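Side-chain contacts in citrinin polyketide synthase (Monascus purpureus, PDB 5MPT), which builds the polyketide precursor of the mycotoxin citrinin, the piece described here being the domain that transfers methyl groups to carbon (CMeT): residues G219-V222 / K223-L227; A190-F193 / L194-V198. All coordinates share one frame; numbering follows the deposited sequence. Where two conformers were deposited one is given.

Contact 1 (G219-V222 / K223-L227); sequences GTTV and KMLPL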
loop_
_atom_site.group_PDB
_atom_site.type_symbol
_atom_site.label_atom_id
_atom_site.label_comp_id
_atom_site.label_asym_id
_atom_site.label_seq_id
_atom_site.Cartn_x
_atom_site.Cartn_y
_atom_site.Cartn_z
ATOM N N GLY A 219 -4.364 9.993 -0.328
ATOM C CA GLY A 219 -3.489 9.847 -1.477
ATOM C C GLY A 219 -4.269 9.534 -2.732
ATOM O O GLY A 219 -3.912 9.979 -3.832
ATOM N N THR A 220 -5.345 8.781 -2.583
ATOM C CA THR A 220 -6.286 8.539 -3.653
ATOM C C THR A 220 -7.336 9.636 -3.699
ATOM O O THR A 220 -7.685 10.120 -4.778
ATOM C CB THR A 220 -6.943 7.172 -3.454
ATOM O OG1 THR A 220 -5.933 6.153 -3.474
ATOM C CG2 THR A 220 -7.979 6.896 -4.544
ATOM N N THR A 221 -7.825 10.032 -2.530
ATOM C CA THR A 221 -8.900 11.009 -2.444
ATOM C C THR A 221 -8.552 12.294 -3.174
ATOM O O THR A 221 -9.412 12.885 -3.839
ATOM C CB THR A 221 -9.200 11.301 -0.976
ATOM O OG1 THR A 221 -9.046 10.096 -0.212
ATOM C CG2 THR A 221 -10.601 11.854 -0.817
ATOM N N VAL A 222 -7.306 12.752 -3.057
ATOM C CA VAL A 222 -6.940 14.038 -3.643
ATOM C C VAL A 222 -7.060 14.029 -5.162
ATOM O O VAL A 222 -7.196 15.092 -5.766
ATOM C CB VAL A 222 -5.524 14.482 -3.214
ATOM C CG1 VAL A 222 -4.437 13.538 -3.749
ATOM C CG2 VAL A 222 -5.260 15.896 -3.682
ATOM N N LYS A 223 -6.996 12.856 -5.804
ATOM C CA LYS A 223 -7.246 12.755 -7.232
ATOM C C LYS A 223 -8.711 12.521 -7.580
ATOM O O LYS A 223 -9.173 13.001 -8.626
ATOM C CB LYS A 223 -6.409 11.622 -7.820
ATOM C CG LYS A 223 -4.898 11.803 -7.617
ATOM C CD LYS A 223 -4.376 13.148 -8.108
ATOM C CE LYS A 223 -4.440 13.236 -9.604
ATOM N NZ LYS A 223 -3.506 12.243 -10.214
ATOM N N MET A 224 -9.451 11.788 -6.746
ATOM C CA MET A 224 -10.819 11.435 -7.105
ATOM C C MET A 224 -11.731 12.654 -7.079
ATOM O O MET A 224 -12.636 12.782 -7.917
ATOM C CB MET A 224 -11.330 10.358 -6.159
ATOM C CG MET A 224 -10.591 9.039 -6.272
ATOM S SD MET A 224 -10.739 8.338 -7.916
ATOM C CE MET A 224 -9.161 7.569 -8.212
ATOM N N LEU A 225 -11.515 13.557 -6.126
ATOM C CA LEU A 225 -12.459 14.659 -5.934
ATOM C C LEU A 225 -12.415 15.633 -7.096
ATOM O O LEU A 225 -13.485 15.943 -7.648
ATOM C CB LEU A 225 -12.182 15.357 -4.599
ATOM C CG LEU A 225 -12.728 14.707 -3.320
ATOM C CD1 LEU A 225 -12.669 13.186 -3.383
ATOM C CD2 LEU A 225 -11.986 15.217 -2.105
ATOM N N PRO A 226 -11.252 16.162 -7.505
ATOM C CA PRO A 226 -11.206 16.986 -8.725
ATOM C C PRO A 226 -11.722 16.254 -9.937
ATOM O O PRO A 226 -12.361 16.866 -10.809
ATOM C CB PRO A 226 -9.716 17.321 -8.866
ATOM C CG PRO A 226 -9.159 17.159 -7.525
ATOM C CD PRO A 226 -9.931 16.075 -6.861
ATOM N N LEU A 227 -11.443 14.952 -10.031
ATOM C CA LEU A 227 -11.988 14.166 -11.134
ATOM C C LEU A 227 -13.515 14.218 -11.151
ATOM O O LEU A 227 -14.121 14.470 -12.193
ATOM C CB LEU A 227 -11.501 12.720 -11.046
ATOM C CG LEU A 227 -12.116 11.807 -12.119
ATOM C CD1 LEU A 227 -11.647 12.224 -13.511
ATOM C CD2 LEU A 227 -11.816 10.343 -11.880
#

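Contact 2 (A190-F193 / L194-V198); sequences AEFF and LEQLV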
loop_
_atom_site.group_PDB
_atom_site.type_symbol
_atom_site.label_atom_id
_atom_site.label_comp_id
_atom_site.label_asym_id
_atom_site.label_seq_id
_atom_site.Cartn_x
_atom_site.Cartn_y
_atom_site.Cartn_z
ATOM N N ALA A 190 -6.689 4.380 -11.962
ATOM C CA ALA A 190 -8.039 4.303 -11.448
ATOM C C ALA A 190 -8.859 5.504 -11.879
ATOM O O ALA A 190 -10.056 5.355 -12.155
ATOM C CB ALA A 190 -8.010 4.156 -9.913
ATOM N N GLU A 191 -8.259 6.699 -11.919
ATOM C CA GLU A 191 -8.959 7.855 -12.490
ATOM C C GLU A 191 -9.453 7.566 -13.903
ATOM O O GLU A 191 -10.592 7.867 -14.242
ATOM C CB GLU A 191 -8.075 9.092 -12.509
ATOM C CG GLU A 191 -7.615 9.575 -11.144
ATOM C CD GLU A 191 -6.663 10.746 -11.289
ATOM O OE1 GLU A 191 -5.496 10.610 -10.846
ATOM O OE2 GLU A 191 -7.077 11.780 -11.874
ATOM N N PHE A 192 -8.582 7.027 -14.758
ATOM C CA PHE A 192 -8.947 6.724 -16.137
ATOM C C PHE A 192 -10.093 5.719 -16.199
ATOM O O PHE A 192 -11.082 5.902 -16.939
ATOM C CB PHE A 192 -7.685 6.224 -16.873
ATOM C CG PHE A 192 -7.923 5.821 -18.280
ATOM C CD1 PHE A 192 -8.580 6.670 -19.166
ATOM C CD2 PHE A 192 -7.485 4.583 -18.731
ATOM C CE1 PHE A 192 -8.735 6.298 -20.504
ATOM C CE2 PHE A 192 -7.679 4.191 -20.053
ATOM C CZ PHE A 192 -8.298 5.049 -20.938
ATOM N N PHE A 193 -10.016 4.680 -15.374
ATOM C CA PHE A 193 -11.077 3.695 -15.322
ATOM C C PHE A 193 -12.399 4.367 -14.967
ATOM O O PHE A 193 -13.423 4.182 -15.647
ATOM C CB PHE A 193 -10.724 2.611 -14.306
ATOM C CG PHE A 193 -11.906 1.827 -13.841
ATOM C CD1 PHE A 193 -12.623 1.035 -14.726
ATOM C CD2 PHE A 193 -12.304 1.882 -12.513
ATOM C CE1 PHE A 193 -13.730 0.320 -14.338
ATOM C CE2 PHE A 193 -13.410 1.159 -12.098
ATOM C CZ PHE A 193 -14.144 0.379 -13.013
ATOM N N LEU A 194 -12.398 5.162 -13.887
ATOM C CA LEU A 194 -13.643 5.777 -13.434
ATOM C C LEU A 194 -14.198 6.761 -14.470
ATOM O O LEU A 194 -15.417 6.833 -14.670
ATOM C CB LEU A 194 -13.433 6.468 -12.092
ATOM C CG LEU A 194 -13.229 5.532 -10.900
ATOM C CD1 LEU A 194 -12.779 6.319 -9.666
ATOM C CD2 LEU A 194 -14.520 4.736 -10.608
ATOM N N GLU A 195 -13.325 7.539 -15.126
ATOM C CA GLU A 195 -13.795 8.466 -16.143
ATOM C C GLU A 195 -14.458 7.710 -17.282
ATOM O O GLU A 195 -15.551 8.079 -17.738
ATOM C CB GLU A 195 -12.632 9.320 -16.658
ATOM C CG GLU A 195 -13.095 10.312 -17.679
ATOM C CD GLU A 195 -12.091 11.403 -17.957
ATOM O OE1 GLU A 195 -10.900 11.187 -17.699
ATOM O OE2 GLU A 195 -12.493 12.488 -18.426
ATOM N N GLN A 196 -13.827 6.626 -17.739
ATOM C CA GLN A 196 -14.408 5.855 -18.836
ATOM C C GLN A 196 -15.689 5.167 -18.388
ATOM O O GLN A 196 -16.628 4.972 -19.182
ATOM C CB GLN A 196 -13.384 4.832 -19.332
ATOM C CG GLN A 196 -12.201 5.465 -20.050
ATOM C CD GLN A 196 -12.652 6.195 -21.304
ATOM O OE1 GLN A 196 -13.458 5.682 -22.079
ATOM N NE2 GLN A 196 -12.223 7.430 -21.442
ATOM N N LEU A 197 -15.737 4.801 -17.108
ATOM C CA LEU A 197 -16.948 4.218 -16.525
ATOM C C LEU A 197 -18.104 5.200 -16.570
ATOM O O LEU A 197 -19.198 4.878 -17.047
ATOM C CB LEU A 197 -16.677 3.796 -15.082
ATOM C CG LEU A 197 -17.879 3.265 -14.306
ATOM C CD1 LEU A 197 -18.356 1.968 -14.923
ATOM C CD2 LEU A 197 -17.577 3.060 -12.831
ATOM N N VAL A 198 -17.876 6.415 -16.077
ATOM C CA VAL A 198 -18.951 7.395 -15.967
ATOM C C VAL A 198 -19.522 7.795 -17.337
ATOM O O VAL A 198 -20.743 8.022 -17.461
ATOM C CB VAL A 198 -18.407 8.580 -15.134
ATOM C CG1 VAL A 198 -19.344 9.765 -15.119
ATOM C CG2 VAL A 198 -18.165 8.134 -13.717
#

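Contact 1 (G219-V222 / K223-L227)
The flat peptide carbonyl of Thr-220 takes two N-H groups from the next turn by different routes. The N of Met-224 lies in the carbonyl plane, 3.1 Å from Thr-220 O. The N of Lys-223 stands well above that plane, with 3.0 Å between Lys-223 N and Thr-220 O. This oxygen lies where the glycine-rich loop of the Rossmann-like methyltransferase fold leads into helix 221-231, in the beta-alpha-beta unit of strand 208-213, helix 221-231 and strand 235-241. The next carbonyl is used more simply: Leu-225 N donates to Thr-221 O at 3.2 Å, with an N-H...O angle of 160°.

Gly-219 brings the loop to the cofactor product, its N donating to a carboxylate oxygen of S-adenosylhomocysteine. Beyond it the two threonines turn their methyl groups to side chains one turn on, while their hydroxyls bond to residues of strands 279-285 and 208-213. Thr-220 CG2 meets the bent Met-224 chain at an oblique crossing, 3.8 Å from Met-224 CG, while its OG1 bonds to Thr-285. Thr-221 lies alongside Leu-225, pointing the same way, and its CG2 comes 3.6 Å from Leu-225 CD1. At chi1 -36° the Thr-221 hydroxyl lies beside the backbone N, where it bonds to Glu-212, and CG2 is left roughly anti to that N, facing the leucine. Tyr-237 of strand 235-241 touches Thr-221, Met-224 and Leu-225.

The helix is kinked at Pro-226, whose N carries no hydrogen for the turn before. In place of an N-H, the proline ring presents CD to the carbonyl of Val-222, and Pro-226 CD lies 3.1 Å from Val-222 O.

Contact 2 (A190-F193 / L194-V198)
Phe-192 and Gln-196, and Phe-193 and Leu-194, meet in a local contact within one helix, along the last turns of helix 181-198, which lies beside helix 221-231 in the methyltransferase domain. Four backbone bonds link each residue of 190-193 to the one four places on; they include Leu-194 N to Ala-190 O at 2.9 Å and Leu-197 N to Phe-193 O at 2.8 Å.

Two phenylalanines carry the side-chain contacts. The Phe-192 ring and the Gln-196 chain cross at a slant, ring and amide planes 48° apart, and the aliphatic part of the glutamine does the touching: Gln-196 CG lies 3.6 Å from Phe-192 CE1. A bend at chi2 (-63°) also carries the amide back near the ring, where Gln-196 NE2 is 3.8 Å from Phe-192 CE1. The Phe-193 ring crosses the Leu-194 side chain at a slant, Phe-193 CE2 4.0 Å from Leu-194 CD2.

Outside the segments, Glu-195 forms a salt bridge with Arg-230 of helix 221-231. Phe-192 touches Ile-23 and Phe-193 touches Ala-20 and Ala-24, all of helix 14-26, while Ala-190 and Phe-193 also touch Leu-312 of strand 309-316.

Contacts 1 and 2 lie on adjacent helices, their centres 12 Å apart. A salt bridge joins them, Lys-223 NZ to Glu-191 OE1 at 2.7 Å, and the same lysine nitrogen also bonds to Gln-188. Beside this charged pair Met-224 packs against the other helix: its SD approaches Leu-194 CD1 to 3.4 Å, and Met-224 CE lies 3.9 Å from Glu-191 CG. Their relation to the pocket differs. Gly-219 of contact 1 hydrogen-bonds S-adenosylhomocysteine through its N and lies close to the active-site Tyr-177, whereas the side chain of Ala-190 in contact 2 is about 12 Å from the ligand.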